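Local atomic coordinates of indole-3-pyruvate decarboxylase (Azospirillum brasilense, PDB entry 2NXW), a protein that catalyses the thiamine diphosphate- and metal-dependent decarboxylation of indole-3-pyruvate to indole-3-acetaldehyde, a step in auxin biosynthesis. Residues A[363-368]-A[383-388]; A[374-379]-A[542-547]. All coordinates share one frame; numbering follows the deposited sequence.

In the fold
Contacts 1 and 2 share helix 376-388, which packs on the sheet of the C-terminal thiamine diphosphate-binding domain. Contact 2 lies at the helix start, where segment 542-547 passes. Contact 1 lies at the other end, where the incoming loop 363-368 runs along the same helix. Their centres are about 14 Å apart. They touch through L367 CD1 and D378 O, 3.6 Å apart, and through P364 CG and M377 CE at 3.9 Å. Contact 2 is the nearer to the cofactor: the side chain of L545 is about 7 Å from bound thiamine diphosphate and about 9 Å from the magnesium ion. Contact 1 is a surface contact away from the annotated sites.

Contact 1: residues A[363-368]-A[383-388]; sequences YPTGLQ and VNDRVR
The irregular loop 363-368 bends at G366, where phi is positive, and passes the last turns of helix 376-388, with T365 CA 5.6 Å from D385 CA. D385 carries the main polar link. Its carboxylate takes two successive backbone N-H groups, one on each oxygen. G366 N gives to OD1 at 2.8 Å, and L367 N gives to OD2 of the same carboxylate at 2.8 Å. Both bonds are nearly straight, and both use the syn lone pairs. The two bonds together fix the rotation of the carboxylate. T365 CB also rests against D385 OD1. With an alanine in place of D385, the N-H groups of G366 and L367 would probably lose their acceptors and the bend at G366 would be freer to shift.

N384 works one residue earlier. Its CG is anti to the carbonyl carbon (chi1 -65°), which turns the amide up to the loop. ND2 gives to P364 O at 2.9 Å, with the acceptor close to the amide plane. The amide stands steeply to the Y363 ring, their planes 78° apart, and ND2 lies 3.7 Å from Y363 CB. Beyond the two segments, N384 ND2 also bonds D409 O and OD1 accepts from I411 N, so three hydrogen bonds hold this buried amide.

R388 folds back toward the loop, its chain bent at chi2, and ends beside T365 and Y363. Its NH1 passes T365 CG2 at 3.7 Å. Two waters bridge it to Y363. Water 1 accepts from Y363 N and R388 NH2. Water 2 accepts from R388 NH1 and donates to Y363 O.

The loop is thus tied to the helix largely through its own backbone polar groups, which take a carboxylate, an amide and water-bridged guanidinium as partners.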
loop_
_atom_site.group_PDB
_atom_site.type_symbol
_atom_site.label_atom_id
_atom_site.label_comp_id
_atom_site.label_asym_id
_atom_site.label_seq_id
_atom_site.Cartn_x
_atom_site.Cartn_y
_atom_site.Cartn_z
ATOM N N TYR A 363 -10.730 7.803 46.777
ATOM C CA TYR A 363 -11.155 6.440 46.490
ATOM C C TYR A 363 -12.444 6.114 47.222
ATOM O O TYR A 363 -12.608 6.447 48.396
ATOM C CB TYR A 363 -10.071 5.451 46.915
ATOM C CG TYR A 363 -8.863 5.470 46.017
ATOM C CD1 TYR A 363 -8.875 4.796 44.795
ATOM C CD2 TYR A 363 -7.718 6.182 46.369
ATOM C CE1 TYR A 363 -7.776 4.829 43.944
ATOM C CE2 TYR A 363 -6.615 6.223 45.523
ATOM C CZ TYR A 363 -6.653 5.543 44.313
ATOM O OH TYR A 363 -5.574 5.579 43.464
ATOM N N PRO A 364 -13.382 5.453 46.535
ATOM C CA PRO A 364 -14.659 5.085 47.149
ATOM C C PRO A 364 -14.489 4.039 48.246
ATOM O O PRO A 364 -13.795 3.033 48.067
ATOM C CB PRO A 364 -15.469 4.560 45.968
ATOM C CG PRO A 364 -14.410 3.981 45.073
ATOM C CD PRO A 364 -13.321 5.017 45.130
ATOM N N THR A 365 -15.120 4.287 49.388
ATOM C CA THR A 365 -15.061 3.373 50.515
ATOM C C THR A 365 -16.447 3.234 51.120
ATOM O O THR A 365 -17.400 3.863 50.660
ATOM C CB THR A 365 -14.107 3.896 51.598
ATOM O OG1 THR A 365 -14.532 5.204 52.010
ATOM C CG2 THR A 365 -12.679 3.975 51.061
ATOM N N GLY A 366 -16.561 2.390 52.142
ATOM C CA GLY A 366 -17.834 2.217 52.815
ATOM C C GLY A 366 -18.849 1.337 52.124
ATOM O O GLY A 366 -19.990 1.750 51.908
ATOM N N LEU A 367 -18.451 0.119 51.776
ATOM C CA LEU A 367 -19.371 -0.806 51.137
ATOM C C LEU A 367 -20.543 -1.081 52.076
ATOM O O LEU A 367 -20.343 -1.369 53.258
ATOM C CB LEU A 367 -18.671 -2.136 50.831
ATOM C CG LEU A 367 -19.596 -3.292 50.447
ATOM C CD1 LEU A 367 -20.141 -3.079 49.037
ATOM C CD2 LEU A 367 -18.826 -4.607 50.515
ATOM N N GLN A 368 -21.762 -0.986 51.554
ATOM C CA GLN A 368 -22.942 -1.281 52.357
ATOM C C GLN A 368 -23.204 -2.777 52.158
ATOM O O GLN A 368 -23.822 -3.192 51.177
ATOM C CB GLN A 368 -24.126 -0.444 51.868
ATOM C CG GLN A 368 -23.841 1.045 51.932
ATOM C CD GLN A 368 -23.625 1.533 53.352
ATOM O OE1 GLN A 368 -24.557 1.549 54.159
ATOM N NE2 GLN A 368 -22.392 1.933 53.671
ATOM N N VAL A 383 -12.932 -3.717 47.763
ATOM C CA VAL A 383 -11.485 -3.824 47.664
ATOM C C VAL A 383 -10.820 -2.735 48.490
ATOM O O VAL A 383 -9.911 -3.009 49.273
ATOM C CB VAL A 383 -11.043 -3.724 46.170
ATOM C CG1 VAL A 383 -9.543 -3.405 46.046
ATOM C CG2 VAL A 383 -11.382 -5.029 45.447
ATOM N N ASN A 384 -11.294 -1.502 48.345
ATOM C CA ASN A 384 -10.699 -0.382 49.065
ATOM C C ASN A 384 -10.881 -0.474 50.571
ATOM O O ASN A 384 -9.983 -0.091 51.315
ATOM C CB ASN A 384 -11.251 0.946 48.538
ATOM C CG ASN A 384 -10.859 1.203 47.090
ATOM O OD1 ASN A 384 -9.917 0.600 46.572
ATOM N ND2 ASN A 384 -11.575 2.118 46.431
ATOM N N ASP A 385 -12.035 -0.963 51.023
ATOM C CA ASP A 385 -12.264 -1.092 52.460
ATOM C C ASP A 385 -11.237 -2.052 53.059
ATOM O O ASP A 385 -10.721 -1.814 54.158
ATOM C CB ASP A 385 -13.679 -1.606 52.765
ATOM C CG ASP A 385 -14.746 -0.533 52.615
ATOM O OD1 ASP A 385 -14.391 0.666 52.564
ATOM O OD2 ASP A 385 -15.940 -0.906 52.560
ATOM N N ARG A 386 -10.925 -3.134 52.351
ATOM C CA ARG A 386 -9.945 -4.072 52.890
ATOM C C ARG A 386 -8.593 -3.402 53.051
ATOM O O ARG A 386 -7.914 -3.588 54.061
ATOM C CB ARG A 386 -9.805 -5.297 51.985
ATOM C CG ARG A 386 -10.852 -6.365 52.225
ATOM C CD ARG A 386 -10.444 -7.683 51.559
ATOM N NE ARG A 386 -9.133 -8.147 52.026
ATOM C CZ ARG A 386 -8.937 -8.913 53.099
ATOM N NH1 ARG A 386 -9.963 -9.319 53.831
ATOM N NH2 ARG A 386 -7.701 -9.268 53.443
ATOM N N VAL A 387 -8.202 -2.618 52.054
ATOM C CA VAL A 387 -6.932 -1.917 52.103
ATOM C C VAL A 387 -6.909 -0.920 53.258
ATOM O O VAL A 387 -5.936 -0.859 54.011
ATOM C CB VAL A 387 -6.649 -1.187 50.774
ATOM C CG1 VAL A 387 -5.416 -0.306 50.911
ATOM C CG2 VAL A 387 -6.418 -2.224 49.676
ATOM N N ARG A 388 -7.986 -0.154 53.410
ATOM C CA ARG A 388 -8.060 0.833 54.487
ATOM C C ARG A 388 -8.037 0.180 55.864
ATOM O O ARG A 388 -7.638 0.813 56.849
ATOM C CB ARG A 388 -9.318 1.701 54.332
ATOM C CG ARG A 388 -9.235 2.702 53.184
ATOM C CD ARG A 388 -8.058 3.647 53.385
ATOM N NE ARG A 388 -7.788 4.487 52.222
ATOM C CZ ARG A 388 -8.585 5.460 51.798
ATOM N NH1 ARG A 388 -9.714 5.723 52.444
ATOM N NH2 ARG A 388 -8.251 6.173 50.730
HETATM O O HOH W 1 -9.120 8.265 49.142
HETATM O O HOH W 2 -11.151 7.130 50.661
#

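Contact 2: residues A[374-379]-A[542-547]; sequences IAPMDI and RGVLSD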
loop_
_atom_site.group_PDB
_atom_site.type_symbol
_atom_site.label_atom_id
_atom_site.label_comp_id
_atom_site.label_asym_id
_atom_site.label_seq_id
_atom_site.Cartn_x
_atom_site.Cartn_y
_atom_site.Cartn_z
ATOM N N ILE A 374 -25.287 -6.058 43.339
ATOM C CA ILE A 374 -23.952 -5.495 43.215
ATOM C C ILE A 374 -23.790 -4.584 42.006
ATOM O O ILE A 374 -24.249 -4.907 40.910
ATOM C CB ILE A 374 -22.933 -6.638 43.098
ATOM C CG1 ILE A 374 -22.989 -7.505 44.354
ATOM C CG2 ILE A 374 -21.513 -6.091 42.890
ATOM C CD1 ILE A 374 -22.415 -8.897 44.120
ATOM N N ALA A 375 -23.125 -3.453 42.220
ATOM C CA ALA A 375 -22.815 -2.521 41.146
ATOM C C ALA A 375 -21.285 -2.463 41.098
ATOM O O ALA A 375 -20.620 -2.784 42.082
ATOM C CB ALA A 375 -23.391 -1.137 41.443
ATOM N N PRO A 376 -20.709 -2.068 39.956
ATOM C CA PRO A 376 -19.246 -1.997 39.879
ATOM C C PRO A 376 -18.615 -1.176 41.014
ATOM O O PRO A 376 -17.571 -1.549 41.554
ATOM C CB PRO A 376 -19.007 -1.371 38.509
ATOM C CG PRO A 376 -20.122 -1.953 37.691
ATOM C CD PRO A 376 -21.318 -1.838 38.628
ATOM N N MET A 377 -19.231 -0.058 41.395
ATOM C CA MET A 377 -18.642 0.744 42.463
ATOM C C MET A 377 -18.610 0.020 43.809
ATOM O O MET A 377 -17.783 0.340 44.667
ATOM C CB MET A 377 -19.361 2.090 42.604
ATOM C CG MET A 377 -19.192 3.006 41.393
ATOM S SD MET A 377 -17.490 3.192 40.802
ATOM C CE MET A 377 -16.805 4.275 42.041
ATOM N N ASP A 378 -19.507 -0.943 43.999
ATOM C CA ASP A 378 -19.517 -1.707 45.239
ATOM C C ASP A 378 -18.283 -2.599 45.271
ATOM O O ASP A 378 -17.713 -2.846 46.337
ATOM C CB ASP A 378 -20.776 -2.558 45.341
ATOM C CG ASP A 378 -22.027 -1.714 45.441
ATOM O OD1 ASP A 378 -22.033 -0.779 46.268
ATOM O OD2 ASP A 378 -22.992 -1.991 44.699
ATOM N N ILE A 379 -17.872 -3.089 44.106
ATOM C CA ILE A 379 -16.685 -3.933 44.045
ATOM C C ILE A 379 -15.466 -3.073 44.383
ATOM O O ILE A 379 -14.589 -3.502 45.129
ATOM C CB ILE A 379 -16.556 -4.590 42.656
ATOM C CG1 ILE A 379 -17.751 -5.520 42.427
ATOM C CG2 ILE A 379 -15.240 -5.387 42.571
ATOM C CD1 ILE A 379 -17.822 -6.088 41.010
ATOM N N ARG A 542 -27.519 -5.465 33.958
ATOM C CA ARG A 542 -27.177 -4.701 32.770
ATOM C C ARG A 542 -27.596 -3.254 33.038
ATOM O O ARG A 542 -28.548 -3.000 33.800
ATOM C CB ARG A 542 -27.930 -5.235 31.557
ATOM C CG ARG A 542 -27.491 -6.618 31.150
ATOM C CD ARG A 542 -28.384 -7.160 30.068
ATOM N NE ARG A 542 -28.037 -8.530 29.719
ATOM C CZ ARG A 542 -28.871 -9.382 29.137
ATOM N NH1 ARG A 542 -30.105 -8.997 28.828
ATOM N NH2 ARG A 542 -28.492 -10.624 28.897
ATOM N N GLY A 543 -26.886 -2.309 32.434
ATOM C CA GLY A 543 -27.222 -0.905 32.621
ATOM C C GLY A 543 -26.579 -0.260 33.840
ATOM O O GLY A 543 -26.723 0.945 34.055
ATOM N N VAL A 544 -25.867 -1.049 34.641
ATOM C CA VAL A 544 -25.219 -0.535 35.847
ATOM C C VAL A 544 -23.732 -0.437 35.553
ATOM O O VAL A 544 -23.072 -1.446 35.310
ATOM C CB VAL A 544 -25.493 -1.474 37.034
ATOM C CG1 VAL A 544 -24.903 -0.899 38.318
ATOM C CG2 VAL A 544 -27.015 -1.654 37.190
ATOM N N LEU A 545 -23.224 0.789 35.572
ATOM C CA LEU A 545 -21.835 1.074 35.220
ATOM C C LEU A 545 -21.014 1.705 36.327
ATOM O O LEU A 545 -21.550 2.297 37.259
ATOM C CB LEU A 545 -21.816 2.045 34.032
ATOM C CG LEU A 545 -22.810 1.766 32.909
ATOM C CD1 LEU A 545 -22.745 2.878 31.872
ATOM C CD2 LEU A 545 -22.495 0.419 32.276
ATOM N N SER A 546 -19.698 1.593 36.197
ATOM C CA SER A 546 -18.795 2.237 37.143
ATOM C C SER A 546 -18.949 3.747 36.931
ATOM O O SER A 546 -19.416 4.181 35.876
ATOM C CB SER A 546 -17.341 1.854 36.849
ATOM O OG SER A 546 -16.914 2.370 35.597
ATOM N N ASP A 547 -18.553 4.552 37.909
ATOM C CA ASP A 547 -18.670 6.003 37.736
ATOM C C ASP A 547 -17.788 6.500 36.583
ATOM O O ASP A 547 -18.165 7.416 35.832
ATOM C CB ASP A 547 -18.278 6.736 39.020
ATOM C CG ASP A 547 -19.265 6.515 40.159
ATOM O OD1 ASP A 547 -20.360 5.953 39.941
ATOM O OD2 ASP A 547 -18.939 6.927 41.289
HETATM O O HOH W 3 -21.420 1.269 39.824
#
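Apolar packing joins A375 and P376 to V544. V544 CG1 lies anti to the backbone N (chi1 -176°), and this methyl makes the contact. It meets A375 CB at 3.5 Å, tighter than usual for two carbons, and P376 CD at 3.7 Å. The proline ring continues along the passing chain. Its CG lies over the V544-S546 backbone, and P376 CB is 4.0 Å from S546 CB.

M377 makes the sulfur contact. Its side chain is bent at chi2 and chi3 and crosses that of D547 at about a right angle. CG and CE lie beside the D547 carboxylate, CE 3.5 Å from OD2. SD accepts a weak hydrogen bond from D547 N, 3.4 Å long but almost straight at 175°.

One water adds a polar bridge. It accepts from M377 N at 3.0 Å and donates to L545 O at 2.8 Å. M377 N belongs to the first turn of its helix, so the water supplies an acceptor there.

Both segments carry helix starts. A375 is the N-cap residue of helix 376-388, and its own N gives to D378 OD2. S546 is the N-cap residue of helix 547-558. Its OG accepts from L549 N and is also hydrogen-bonded to D402.

The contact sets the starts of helices 376-388 and 547-558 side by side. Helix 402-407 adjoins both segments, with P376 and S546 each touching T406. The L545 side chain touches helix 480-485 and is about 6 Å from that of magnesium ligand N476. I379, one turn on, packs on strand 470-475 of the C-terminal parallel sheet.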